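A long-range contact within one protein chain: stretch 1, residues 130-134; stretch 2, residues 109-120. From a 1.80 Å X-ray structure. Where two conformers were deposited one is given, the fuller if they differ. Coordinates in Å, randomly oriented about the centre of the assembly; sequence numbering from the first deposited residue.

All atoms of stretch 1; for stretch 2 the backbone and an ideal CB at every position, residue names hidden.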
# COMPACT_ATOMS: atom_id res chain seq x y z
N SER A 130 3.71 9.31 7.20
CA SER A 130 4.02 8.08 6.46
C SER A 130 4.15 6.84 7.32
O SER A 130 4.81 6.89 8.37
CB SER A 130 5.34 8.25 5.71
OG SER A 130 5.27 9.45 4.96
N GLU A 131 3.53 5.73 6.84
CA GLU A 131 3.65 4.38 7.41
C GLU A 131 3.33 4.30 8.91
O GLU A 131 3.84 3.40 9.58
CB GLU A 131 5.10 3.92 7.21
CG GLU A 131 5.54 3.83 5.76
CD GLU A 131 7.01 3.47 5.65
OE1 GLU A 131 7.87 4.30 6.02
OE2 GLU A 131 7.29 2.31 5.29
N ALA A 132 2.46 5.18 9.42
CA ALA A 132 2.15 5.20 10.85
C ALA A 132 1.53 3.89 11.31
O ALA A 132 1.74 3.52 12.46
CB ALA A 132 1.22 6.35 11.17
N PHE A 133 0.81 3.15 10.42
CA PHE A 133 0.19 1.89 10.85
C PHE A 133 0.62 0.74 9.95
O PHE A 133 -0.12 -0.23 9.79
CB PHE A 133 -1.35 2.03 10.90
CG PHE A 133 -1.76 3.03 11.96
CD1 PHE A 133 -1.77 2.67 13.31
CD2 PHE A 133 -2.08 4.34 11.62
CE1 PHE A 133 -2.13 3.60 14.30
CE2 PHE A 133 -2.42 5.28 12.61
CZ PHE A 133 -2.40 4.91 13.95
N HIS A 134 1.79 0.88 9.32
CA HIS A 134 2.35 -0.13 8.42
C HIS A 134 2.51 -1.47 9.19
O HIS A 134 3.10 -1.47 10.27
CB HIS A 134 3.68 0.39 7.85
CG HIS A 134 4.34 -0.44 6.78
ND1 HIS A 134 5.44 0.04 6.08
CD2 HIS A 134 4.08 -1.70 6.36
CE1 HIS A 134 5.80 -0.92 5.25
NE2 HIS A 134 5.02 -2.00 5.38
N UNK A 109 4.84 5.61 13.54
CA UNK A 109 4.58 5.63 15.00
C UNK A 109 4.15 4.27 15.54
O UNK A 109 4.58 3.90 16.64
CB UNK A 109 3.50 6.66 15.33
N UNK A 110 3.38 3.50 14.76
CA UNK A 110 2.93 2.17 15.21
C UNK A 110 3.31 1.13 14.19
O UNK A 110 2.69 0.07 14.11
CB UNK A 110 1.42 2.14 15.45
N UNK A 111 4.36 1.40 13.39
CA UNK A 111 4.78 0.40 12.40
C UNK A 111 5.22 -0.90 13.08
O UNK A 111 5.88 -0.86 14.11
CB UNK A 111 5.92 0.95 11.54
N UNK A 112 4.77 -2.05 12.52
CA UNK A 112 5.04 -3.41 13.03
C UNK A 112 4.32 -3.72 14.35
O UNK A 112 4.64 -4.75 14.96
CB UNK A 112 6.55 -3.59 13.23
N UNK A 113 3.31 -2.92 14.76
CA UNK A 113 2.49 -3.27 15.95
C UNK A 113 1.41 -4.21 15.44
O UNK A 113 0.24 -3.85 15.32
CB UNK A 113 1.89 -2.04 16.63
N UNK A 114 1.85 -5.45 15.14
CA UNK A 114 1.03 -6.44 14.45
C UNK A 114 -0.08 -7.07 15.32
O UNK A 114 -0.92 -7.80 14.77
CB UNK A 114 1.94 -7.55 13.92
N UNK A 115 -0.17 -6.73 16.62
CA UNK A 115 -1.25 -7.25 17.46
C UNK A 115 -2.17 -6.13 17.95
O UNK A 115 -3.12 -6.39 18.69
CB UNK A 115 -0.67 -8.01 18.66
N UNK A 116 -1.90 -4.90 17.49
CA UNK A 116 -2.64 -3.71 17.91
C UNK A 116 -4.07 -3.72 17.33
O UNK A 116 -4.24 -3.85 16.13
CB UNK A 116 -1.90 -2.45 17.47
N UNK A 117 -5.08 -3.70 18.20
CA UNK A 117 -6.49 -3.74 17.75
C UNK A 117 -7.29 -2.49 18.15
O UNK A 117 -8.23 -2.13 17.45
CB UNK A 117 -7.18 -4.98 18.33
N UNK A 118 -6.93 -1.86 19.28
CA UNK A 118 -7.67 -0.72 19.82
C UNK A 118 -6.84 0.54 19.74
O UNK A 118 -5.84 0.66 20.44
CB UNK A 118 -8.09 -0.98 21.27
N UNK A 119 -7.25 1.48 18.87
CA UNK A 119 -6.53 2.75 18.69
C UNK A 119 -7.48 3.98 18.78
O UNK A 119 -7.58 4.72 17.79
CB UNK A 119 -5.81 2.74 17.34
N UNK A 120 -8.07 4.32 19.95
CA UNK A 120 -8.90 5.56 20.03
C UNK A 120 -8.16 6.88 19.80
O UNK A 120 -8.79 7.91 19.63
CB UNK A 120 -9.56 5.63 21.41

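Position 109 lies beside Ala132, the two CA atoms 4.8 Å apart. Its CB points sideways, 4.6 Å from Ala132 O, so many side chains are conceivable, and a small one is enough. The residue is Ala109, whose N lies 3.8 Å from Ala132 CA.

At position 110 the backbone donates a hydrogen bond, N to Ala132 O at 2.8 Å, which any residue but proline could make. The ideal CB also stands 3.9 Å from Phe133 CD1, so an apolar chain, aliphatic or aromatic, would continue that surface. Phe110 fills the place with chi1 in m, as Phe133 has. The two ring planes differ by only 2°, yet the centroids are 5.4 Å apart and the rings barely overlap; the closest atoms, Phe110 CD2 and Phe133 CE1, are 3.5 Å apart.

Position 111 has its CB sideways, 3.8 Å from Glu131 O and 3.9 Å from His134 O, and phi/psi of -62/136 is that of the second residue of a type II turn running from Phe110 to position 113. Beyond it, His134 ND1 donates a hydrogen bond to Glu131 OE2 at 3.0 Å. A long, flexible chain could reach this pair, whether apolar or basic. Met111, present as selenomethionine, is extended with all three chi angles in t. Its CE comes 3.5 Å from His134 ND1, and its SE sits 4.5 Å from the imidazole centroid, obliquely placed. In the main chain, Met111 CA makes a CA-H...O contact of 3.3 Å with His134 O.

At position 112, N gives His134 O a nearly straight hydrogen bond of 2.9 Å. Phi is positive (69/15), which favours glycine, asparagine or aspartate, and CB points away, leaving size loosely limited. Phe112 nonetheless takes this conformation, the third place of the turn; its side-chain end comes nearer to stretch 1.

Positions 113, 114 and 115 have none of stretch 1 within 5.5 Å of their ideal CB, so little selects among side chains. Cys113, Ser114 and Glu115 occupy them, and a type I turn runs from Cys113 to position 116.

Position 116 points toward stretch 1 but from a distance, where an apolar chain would be reasonable; Leu116 CD2 stays 4.6 Å from Phe133 CE1.

Position 119 points toward the Phe133 ring, its ideal CB 4.9 Å from CE1. A branched or long aliphatic chain would suit, and Ile119 brings CD1 to 3.9 Å from Phe133 CE1. Positions 117, 118 and 120, out of reach, hold Thr117, Asp118 and Pro120.

Stretch 2 109-120: AFMFCSELTDIP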
# COMPACT_ATOMS: atom_id res chain seq x y z
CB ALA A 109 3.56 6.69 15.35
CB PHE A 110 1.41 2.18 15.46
CG PHE A 110 1.03 3.13 16.57
CD1 PHE A 110 1.08 2.71 17.91
CD2 PHE A 110 0.66 4.44 16.30
CE1 PHE A 110 0.76 3.59 18.94
CE2 PHE A 110 0.34 5.32 17.34
CZ PHE A 110 0.41 4.90 18.65
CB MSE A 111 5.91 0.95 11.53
CG MSE A 111 6.46 -0.06 10.54
SE MSE A 111 7.40 0.99 9.19
CE MSE A 111 8.23 -0.48 8.17
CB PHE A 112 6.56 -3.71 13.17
CG PHE A 112 7.32 -3.73 11.86
CD1 PHE A 112 6.90 -4.53 10.80
CD2 PHE A 112 8.49 -2.98 11.71
CE1 PHE A 112 7.62 -4.55 9.59
CE2 PHE A 112 9.22 -3.03 10.52
CZ PHE A 112 8.79 -3.82 9.47
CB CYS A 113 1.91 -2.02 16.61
SG CYS A 113 3.18 -0.96 17.36
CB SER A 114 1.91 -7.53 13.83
OG SER A 114 2.55 -8.31 14.81
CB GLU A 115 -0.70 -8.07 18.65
CG GLU A 115 -0.16 -9.38 18.13
CD GLU A 115 0.20 -10.45 19.14
OE1 GLU A 115 0.09 -10.19 20.35
OE2 GLU A 115 0.51 -11.58 18.70
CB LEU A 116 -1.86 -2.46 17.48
CG LEU A 116 -2.47 -1.11 17.80
CD1 LEU A 116 -2.61 -0.87 19.35
CD2 LEU A 116 -1.65 0.00 17.14
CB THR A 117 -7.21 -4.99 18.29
OG1 THR A 117 -7.13 -5.02 19.72
CG2 THR A 117 -6.66 -6.28 17.71
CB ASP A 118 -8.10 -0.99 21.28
CG ASP A 118 -8.95 -2.23 21.49
OD1 ASP A 118 -9.53 -2.73 20.51
OD2 ASP A 118 -9.04 -2.69 22.65
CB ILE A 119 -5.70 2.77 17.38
CG1 ILE A 119 -6.50 2.30 16.15
CG2 ILE A 119 -4.42 2.01 17.54
CD1 ILE A 119 -5.89 2.74 14.75
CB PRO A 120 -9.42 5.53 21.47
CG PRO A 120 -8.41 4.69 22.24
CD PRO A 120 -8.07 3.60 21.24
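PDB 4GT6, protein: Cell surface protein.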